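Local coordinates for protein glutathione S-transferase domain (Xanthobacter autotrophicus, PDB 4HZ2) that binds glutathione and probably acts as a glutathione S-transferase, joining the thiol of glutathione to electrophilic substrates, at residues A67-G72 and A84-N89; M23-M28 and P75-D80. One frame throughout, in Å; residues are numbered along the deposited sequence.

Contact 1 (A67-G72 and A84-N89); sequences ALNAIG and ALRESN. With GSH (glutathione), chain F.
The guanidinium of R86 and the side-chain amide of N69 meet with their planes 79° apart. N69 OD1 sits at the guanidinium edge, in its plane, and takes a hydrogen bond from R86 NH1 at 3.2 Å. The bond is nearly straight, 170° at the hydrogen, and runs close to the C=O direction. I71 CD1 approaches the same group obliquely, 3.4 Å from R86 NH1. W115 of the second subunit makes a cation-pi contact with R86, and E114 of that subunit forms a salt bridge with R86 NE.

N69 OD1 has a second donor, the backbone N of I71 at 3.2 Å, which lies above the carbonyl plane. This closes an Asx turn. The two donors come from opposite faces of the amide plane. N69 reaches R86 because its CG is anti to the backbone N (chi1 178°). N69 ND2 gives to K73 O and to a water, which in turn donates to E87 OE2. The amide is thus gripped at both ends, which fixes its rotation. A leucine in place of N69 would probably leave R86 NH1 and the I71 N-H without this acceptor, and K73 O without its amide donor.

E87, at the N-cap position of helix 88-96, accepts from glutathione N1 through OE1 at 2.6 Å. S88 grips the ligand carboxylate: S88 N gives to O11 at 2.8 Å and S88 OG to O12. The two hold the glutamyl end of glutathione, as the Glu/Gln-Ser pair does in the G site of glutathione transferases. A second water bridges L68 O and A84 O. The loop after helix 63-68 is therefore tied to edge strand 84-86 and the start of helix 88-96, beside helix 107-137 and the second subunit.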
ATOM      1  N   ALA B  67       6.309  -3.096  20.861  1.00 37.08           N
ATOM      2  CA  ALA B  67       5.677  -2.024  21.638  1.00 30.49           C
ATOM      3  C   ALA B  67       5.661  -0.713  20.842  1.00 32.35           C
ATOM      4  O   ALA B  67       4.725   0.083  20.978  1.00 36.29           O
ATOM      5  CB  ALA B  67       6.357  -1.848  23.003  1.00 41.47           C
ATOM      6  N   LEU B  68       6.684  -0.492  20.007  1.00 28.06           N
ATOM      7  CA  LEU B  68       6.701   0.679  19.105  1.00 26.76           C
ATOM      8  C   LEU B  68       5.796   0.473  17.878  1.00 30.47           C
ATOM      9  O   LEU B  68       5.077   1.392  17.442  1.00 33.01           O
ATOM     10  CB  LEU B  68       8.132   1.011  18.640  1.00 29.07           C
ATOM     11  CG  LEU B  68       9.120   1.388  19.747  1.00 37.74           C
ATOM     12  CD1 LEU B  68      10.535   1.512  19.200  1.00 38.51           C
ATOM     13  CD2 LEU B  68       8.671   2.678  20.429  1.00 30.15           C
ATOM     14  N   ASN B  69       5.849  -0.721  17.302  1.00 27.56           N
ATOM     15  CA  ASN B  69       5.093  -0.997  16.086  1.00 25.27           C
ATOM     16  C   ASN B  69       4.618  -2.452  16.116  1.00 26.85           C
ATOM     17  O   ASN B  69       5.418  -3.371  15.916  1.00 25.65           O
ATOM     18  CB  ASN B  69       5.950  -0.715  14.843  1.00 24.94           C
ATOM     19  CG  ASN B  69       5.204  -1.038  13.556  1.00 23.12           C
ATOM     20  OD1 ASN B  69       3.973  -1.154  13.575  1.00 26.75           O
ATOM     21  ND2 ASN B  69       5.934  -1.210  12.447  1.00 24.38           N
ATOM     22  N   ALA B  70       3.322  -2.664  16.389  1.00 26.30           N
ATOM     23  CA  ALA B  70       2.763  -4.016  16.497  1.00 23.28           C
ATOM     24  C   ALA B  70       2.929  -4.826  15.200  1.00 26.53           C
ATOM     25  O   ALA B  70       2.939  -6.053  15.233  1.00 27.82           O
ATOM     26  CB  ALA B  70       1.289  -3.970  16.926  1.00 27.15           C
ATOM     27  N   ILE B  71       3.056  -4.136  14.070  1.00 25.76           N
ATOM     28  CA  ILE B  71       3.272  -4.785  12.775  1.00 28.83           C
ATOM     29  C   ILE B  71       4.658  -5.472  12.730  1.00 30.41           C
ATOM     30  O   ILE B  71       4.875  -6.431  11.981  1.00 26.56           O
ATOM     31  CB  ILE B  71       3.098  -3.771  11.597  1.00 24.35           C
ATOM     32  CG1 ILE B  71       1.702  -3.115  11.644  1.00 24.85           C
ATOM     33  CG2 ILE B  71       3.235  -4.463  10.250  1.00 28.80           C
ATOM     34  CD1 ILE B  71       1.514  -1.866  10.784  1.00 27.68           C
ATOM     35  N   GLY B  72       5.602  -4.986  13.534  1.00 28.11           N
ATOM     36  CA  GLY B  72       6.925  -5.603  13.590  1.00 28.72           C
ATOM     37  C   GLY B  72       7.799  -5.342  12.371  1.00 27.61           C
ATOM     38  O   GLY B  72       8.601  -6.198  11.981  1.00 29.46           O
ATOM     39  N   ALA B  84       5.519   7.134  18.050  1.00 20.98           N
ATOM     40  CA  ALA B  84       6.122   6.226  17.078  1.00 20.63           C
ATOM     41  C   ALA B  84       5.323   6.201  15.783  1.00 20.22           C
ATOM     42  O   ALA B  84       4.140   5.868  15.783  1.00 24.99           O
ATOM     43  CB  ALA B  84       6.229   4.821  17.652  1.00 25.21           C
ATOM     44  N   LEU B  85       5.998   6.551  14.691  1.00 18.88           N
ATOM     45  CA  LEU B  85       5.410   6.578  13.360  1.00 18.63           C
ATOM     46  C   LEU B  85       5.935   5.371  12.582  1.00 21.71           C
ATOM     47  O   LEU B  85       7.103   5.010  12.679  1.00 22.95           O
ATOM     48  CB  LEU B  85       5.788   7.881  12.636  1.00 20.06           C
ATOM     49  CG  LEU B  85       5.365   9.203  13.321  1.00 23.01           C
ATOM     50  CD1 LEU B  85       5.811  10.407  12.498  1.00 29.41           C
ATOM     51  CD2 LEU B  85       3.862   9.276  13.593  1.00 27.36           C
ATOM     52  N   ARG B  86       5.062   4.740  11.810  1.00 17.21           N
ATOM     53  CA  ARG B  86       5.433   3.546  11.062  1.00 16.93           C
ATOM     54  C   ARG B  86       4.888   3.626   9.639  1.00 13.83           C
ATOM     55  O   ARG B  86       4.134   4.574   9.305  1.00 14.82           O
ATOM     56  CB  ARG B  86       4.813   2.350  11.737  1.00 17.66           C
ATOM     57  CG  ARG B  86       3.323   2.571  11.919  1.00 21.59           C
ATOM     58  CD  ARG B  86       2.635   1.383  12.517  1.00 38.98           C
ATOM     59  NE  ARG B  86       1.213   1.649  12.762  1.00 25.24           N
ATOM     60  CZ  ARG B  86       0.404   0.782  13.364  1.00 30.54           C
ATOM     61  NH1 ARG B  86       0.896  -0.392  13.742  1.00 31.20           N
ATOM     62  NH2 ARG B  86      -0.891   1.072  13.562  1.00 30.56           N
ATOM     63  N   GLU B  87       5.254   2.634   8.808  1.00 16.55           N
ATOM     64  CA  GLU B  87       4.871   2.576   7.380  1.00 17.53           C
ATOM     65  C   GLU B  87       5.598   3.645   6.572  1.00 15.00           C
ATOM     66  O   GLU B  87       5.265   4.837   6.619  1.00 16.97           O
ATOM     67  CB  GLU B  87       3.347   2.648   7.149  1.00 16.59           C
ATOM     68  CG  GLU B  87       2.618   1.412   7.646  1.00 18.50           C
ATOM     69  CD  GLU B  87       3.052   0.178   6.869  1.00 22.64           C
ATOM     70  OE1 GLU B  87       3.271   0.310   5.627  1.00 23.15           O
ATOM     71  OE2 GLU B  87       3.171  -0.910   7.478  1.00 25.12           O
ATOM     72  N   SER B  88       6.578   3.219   5.791  1.00 13.50           N
ATOM     73  CA  SER B  88       7.435   4.176   5.101  1.00 15.38           C
ATOM     74  C   SER B  88       6.666   5.207   4.284  1.00 14.28           C
ATOM     75  O   SER B  88       7.074   6.358   4.230  1.00 15.15           O
ATOM     76  CB  SER B  88       8.501   3.467   4.246  1.00 14.19           C
ATOM     77  OG  SER B  88       7.893   2.731   3.204  1.00 16.32           O
ATOM     78  N   ASN B  89       5.596   4.798   3.593  1.00 14.79           N
ATOM     79  CA  ASN B  89       4.896   5.765   2.766  1.00 13.61           C
ATOM     80  C   ASN B  89       4.042   6.736   3.611  1.00 14.69           C
ATOM     81  O   ASN B  89       3.798   7.901   3.206  1.00 14.93           O
ATOM     82  CB  ASN B  89       4.066   5.076   1.687  1.00 15.98           C
ATOM     83  CG  ASN B  89       4.930   4.463   0.560  1.00 15.02           C
ATOM     84  OD1 ASN B  89       6.153   4.574   0.554  1.00 15.41           O
ATOM     85  ND2 ASN B  89       4.271   3.837  -0.400  1.00 19.59           N
TER
HETATM   86  N1  GSH F 301       4.619  -1.558   4.355  1.00 21.93           N
HETATM   87  CA1 GSH F 301       5.929  -1.458   5.089  1.00 20.80           C
HETATM   88  C1  GSH F 301       6.605  -0.131   4.827  1.00 19.15           C
HETATM   89  O11 GSH F 301       7.171   0.463   5.786  1.00 20.42           O
HETATM   90  O12 GSH F 301       6.597   0.336   3.641  1.00 20.79           O
HETATM   91  CB1 GSH F 301       6.884  -2.585   4.706  1.00 25.64           C
HETATM   92  CG1 GSH F 301       8.168  -2.418   5.493  1.00 24.19           C
HETATM   93  CD1 GSH F 301       9.002  -3.679   5.500  1.00 19.42           C
HETATM   94  OE1 GSH F 301       8.710  -4.625   4.765  1.00 29.35           O
HETATM   95  N2  GSH F 301      10.060  -3.667   6.333  1.00 25.81           N
HETATM   96  CA2 GSH F 301      10.990  -4.794   6.399  1.00 32.67           C
HETATM   97  C2  GSH F 301      10.945  -5.445   7.756  1.00 26.39           C
HETATM   98  O2  GSH F 301      10.874  -4.749   8.790  1.00 27.28           O
HETATM   99  CB2 GSH F 301      12.395  -4.339   5.912  1.00 51.27           C
HETATM  100  SG2 GSH F 301      12.446  -3.463   4.284  1.00 48.25           S
HETATM  101  N3  GSH F 301      10.977  -6.782   7.804  1.00 39.84           N
HETATM  102  CA3 GSH F 301      10.145  -7.549   8.729  1.00 54.29           C
HETATM  103  C3  GSH F 301      10.903  -8.299   9.803  1.00 98.86           C
HETATM  104  O31 GSH F 301      10.248  -8.858  10.716  1.00 80.65           O
HETATM  105  O32 GSH F 301      12.152  -8.340   9.743  1.00 78.97           O
HETATM  106  O   HOH W   1       3.963   2.817  15.400  1.00 39.77           O
HETATM  107  O   HOH W   2       4.930  -0.927   9.751  1.00 23.03           O

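Contact 2 (M23-M28 and P75-D80); sequences MRIYGM and PVVVLD
I25 and V77 face each other as a non-hydrogen-bonded antiparallel pair, flanked by the hydrogen-bonded pairs R24 with V78 and Y26 with V76. Each of these two pairs is closed by two backbone bonds, such as Y26 N to V76 O at 2.8 Å. The I25, V77 and P75 face is the buried one, closed by helices 32-43 and 88-96. There M23 CG lies 3.9 Å from V77 CG1, and I25 CG1 meets V77 CG2. M23 CG is anti to the backbone N (chi1 -169°), and the chain then bends to set CE against L79 CD2 at 3.7 Å. The two strands are the central pair of the thioredoxin-like N-terminal domain of the glutathione transferases. The proline after a cis peptide bond, P75, begins the segment 75-80, as in that fold. On the other face R24 and Y26 are partly exposed, while V76 and V78 stay buried, V76 against N69. R24 and V78 run side by side there, with V78 CB over one guanidinium face. Y26 CE1 touches V78 CG2 at 3.6 Å. The Y26 hydroxyl takes a weak bond from R24 NH1. Beyond L79, at the M23 end, D80 is exposed and poorly ordered.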
ATOM      1  N   MET B  23      14.846  12.871  17.823  1.00 37.00           N
ATOM      2  CA  MET B  23      14.196  11.964  16.859  1.00 25.66           C
ATOM      3  C   MET B  23      15.075  10.763  16.488  1.00 25.43           C
ATOM      4  O   MET B  23      16.281  10.917  16.310  1.00 31.35           O
ATOM      5  CB  MET B  23      13.805  12.755  15.612  1.00 40.39           C
ATOM      6  CG  MET B  23      12.908  12.027  14.634  1.00 45.94           C
ATOM      7  SD  MET B  23      12.498  13.067  13.216  1.00 54.60           S
ATOM      8  CE  MET B  23      11.352  14.251  13.906  1.00 33.98           C
ATOM      9  N   ARG B  24      14.466   9.578  16.374  1.00 25.09           N
ATOM     10  CA  ARG B  24      15.195   8.332  16.074  1.00 24.41           C
ATOM     11  C   ARG B  24      14.563   7.627  14.891  1.00 18.92           C
ATOM     12  O   ARG B  24      13.348   7.618  14.763  1.00 24.57           O
ATOM     13  CB  ARG B  24      15.172   7.362  17.278  1.00 29.41           C
ATOM     14  CG  ARG B  24      16.266   7.577  18.310  1.00 39.79           C
ATOM     15  CD  ARG B  24      16.042   6.755  19.578  1.00 43.16           C
ATOM     16  NE  ARG B  24      15.206   7.472  20.535  1.00 93.60           N
ATOM     17  CZ  ARG B  24      14.090   6.986  21.073  1.00 67.82           C
ATOM     18  NH1 ARG B  24      13.681   5.761  20.772  1.00 96.27           N
ATOM     19  NH2 ARG B  24      13.389   7.719  21.928  1.00 66.48           N
ATOM     20  N   ILE B  25      15.370   7.061  13.998  1.00 21.50           N
ATOM     21  CA  ILE B  25      14.834   6.136  12.986  1.00 20.87           C
ATOM     22  C   ILE B  25      15.344   4.733  13.326  1.00 18.27           C
ATOM     23  O   ILE B  25      16.566   4.497  13.388  1.00 23.19           O
ATOM     24  CB  ILE B  25      15.284   6.442  11.541  1.00 20.86           C
ATOM     25  CG1 ILE B  25      14.985   7.880  11.133  1.00 23.45           C
ATOM     26  CG2 ILE B  25      14.644   5.469  10.538  1.00 20.44           C
ATOM     27  CD1 ILE B  25      15.446   8.203   9.709  1.00 24.97           C
ATOM     28  N   TYR B  26      14.415   3.809  13.544  1.00 21.56           N
ATOM     29  CA  TYR B  26      14.765   2.385  13.624  1.00 21.40           C
ATOM     30  C   TYR B  26      14.722   1.841  12.213  1.00 21.49           C
ATOM     31  O   TYR B  26      13.671   1.902  11.565  1.00 20.26           O
ATOM     32  CB  TYR B  26      13.771   1.632  14.508  1.00 19.35           C
ATOM     33  CG  TYR B  26      13.870   2.052  15.952  1.00 22.73           C
ATOM     34  CD1 TYR B  26      13.313   3.258  16.396  1.00 25.76           C
ATOM     35  CD2 TYR B  26      14.533   1.251  16.871  1.00 25.98           C
ATOM     36  CE1 TYR B  26      13.436   3.649  17.719  1.00 27.93           C
ATOM     37  CE2 TYR B  26      14.657   1.627  18.190  1.00 31.53           C
ATOM     38  CZ  TYR B  26      14.108   2.822  18.605  1.00 28.61           C
ATOM     39  OH  TYR B  26      14.249   3.156  19.924  1.00 31.72           O
ATOM     40  N   GLY B  27      15.859   1.322  11.742  1.00 21.45           N
ATOM     41  CA  GLY B  27      15.939   0.837  10.371  1.00 23.61           C
ATOM     42  C   GLY B  27      17.060  -0.145  10.126  1.00 21.81           C
ATOM     43  O   GLY B  27      17.863  -0.430  11.011  1.00 24.72           O
ATOM     44  N   MET B  28      17.102  -0.667   8.901  1.00 21.70           N
ATOM     45  CA  MET B  28      18.118  -1.609   8.471  1.00 24.24           C
ATOM     46  C   MET B  28      18.909  -0.942   7.359  1.00 21.09           C
ATOM     47  O   MET B  28      18.333  -0.477   6.381  1.00 20.24           O
ATOM     48  CB  MET B  28      17.447  -2.879   7.927  1.00 23.63           C
ATOM     49  CG  MET B  28      16.697  -3.673   8.973  1.00 29.93           C
ATOM     50  SD  MET B  28      15.754  -5.000   8.188  1.00 37.63           S
ATOM     51  CE  MET B  28      14.806  -5.593   9.592  1.00 44.14           C
ATOM     52  N   PRO B  75      10.765   0.855   8.464  1.00 19.46           N
ATOM     53  CA  PRO B  75      11.196   1.874   9.424  1.00 20.57           C
ATOM     54  C   PRO B  75      10.144   2.238  10.446  1.00 17.73           C
ATOM     55  O   PRO B  75       8.938   2.162  10.184  1.00 19.16           O
ATOM     56  CB  PRO B  75      11.460   3.095   8.539  1.00 19.56           C
ATOM     57  CG  PRO B  75      10.520   2.901   7.361  1.00 19.71           C
ATOM     58  CD  PRO B  75      10.595   1.418   7.105  1.00 18.59           C
ATOM     59  N   VAL B  76      10.623   2.661  11.611  1.00 17.84           N
ATOM     60  CA  VAL B  76       9.793   3.311  12.597  1.00 19.85           C
ATOM     61  C   VAL B  76      10.543   4.592  12.930  1.00 18.29           C
ATOM     62  O   VAL B  76      11.760   4.582  13.102  1.00 22.68           O
ATOM     63  CB  VAL B  76       9.608   2.435  13.861  1.00 20.95           C
ATOM     64  CG1 VAL B  76       9.038   3.258  14.985  1.00 22.58           C
ATOM     65  CG2 VAL B  76       8.703   1.243  13.561  1.00 23.55           C
ATOM     66  N   VAL B  77       9.830   5.703  12.945  1.00 18.14           N
ATOM     67  CA  VAL B  77      10.407   6.978  13.349  1.00 21.73           C
ATOM     68  C   VAL B  77       9.809   7.353  14.710  1.00 17.70           C
ATOM     69  O   VAL B  77       8.593   7.397  14.864  1.00 22.24           O
ATOM     70  CB  VAL B  77      10.105   8.077  12.314  1.00 20.13           C
ATOM     71  CG1 VAL B  77      10.571   9.452  12.808  1.00 21.59           C
ATOM     72  CG2 VAL B  77      10.722   7.714  10.956  1.00 22.56           C
ATOM     73  N   VAL B  78      10.661   7.630  15.694  1.00 20.20           N
ATOM     74  CA  VAL B  78      10.171   8.009  17.006  1.00 20.63           C
ATOM     75  C   VAL B  78      10.529   9.470  17.266  1.00 23.53           C
ATOM     76  O   VAL B  78      11.695   9.853  17.182  1.00 32.77           O
ATOM     77  CB  VAL B  78      10.735   7.104  18.125  1.00 24.26           C
ATOM     78  CG1 VAL B  78      10.148   7.520  19.468  1.00 30.13           C
ATOM     79  CG2 VAL B  78      10.434   5.635  17.832  1.00 24.13           C
ATOM     80  N   LEU B  79       9.505  10.278  17.531  1.00 26.47           N
ATOM     81  CA  LEU B  79       9.644  11.733  17.710  1.00 27.72           C
ATOM     82  C   LEU B  79      10.171  12.026  19.105  1.00 30.53           C
ATOM     83  O   LEU B  79      10.130  11.154  19.981  1.00 35.04           O
ATOM     84  CB  LEU B  79       8.288  12.424  17.507  1.00 29.51           C
ATOM     85  CG  LEU B  79       7.500  12.069  16.247  1.00 32.60           C
ATOM     86  CD1 LEU B  79       6.216  12.889  16.118  1.00 33.59           C
ATOM     87  CD2 LEU B  79       8.396  12.264  15.031  1.00 32.88           C
ATOM     88  N   ASP B  80      10.647  13.248  19.331  1.00 39.87           N
ATOM     89  CA  ASP B  80      11.271  13.560  20.607  1.00 47.38           C
ATOM     90  C   ASP B  80      10.274  13.444  21.768  1.00 48.96           C
ATOM     91  O   ASP B  80      10.669  13.322  22.922  1.00 50.44           O
ATOM     92  CB  ASP B  80      11.929  14.940  20.584  1.00114.55           C
ATOM     93  CG  ASP B  80      10.990  16.026  20.102  1.00121.59           C
ATOM     94  OD1 ASP B  80       9.798  15.728  19.861  1.00112.59           O
ATOM     95  OD2 ASP B  80      11.447  17.180  19.960  1.00112.43           O
TER

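In the fold
Contacts 1 and 2 belong to one sheet, with centres about 9 Å apart. Strand 76-78 of contact 2 is the neighbour of strand 84-86 of contact 1, and L85 N probably bonds to V77 O at 2.7 Å. The loop 67-72 also reaches the sheet, with N69 CB 3.6 Å from V76 CG2. Along the sequence the helix 63-68 leads through this loop to strand 76-78 and then to strand 84-86. Both contacts border the glutathione pocket. Contact 1 gives G72, E87 and S88. Contact 2 gives M28 and P75. P75 CG packs on S88 CB at 3.8 Å, which joins the two shares of the pocket wall.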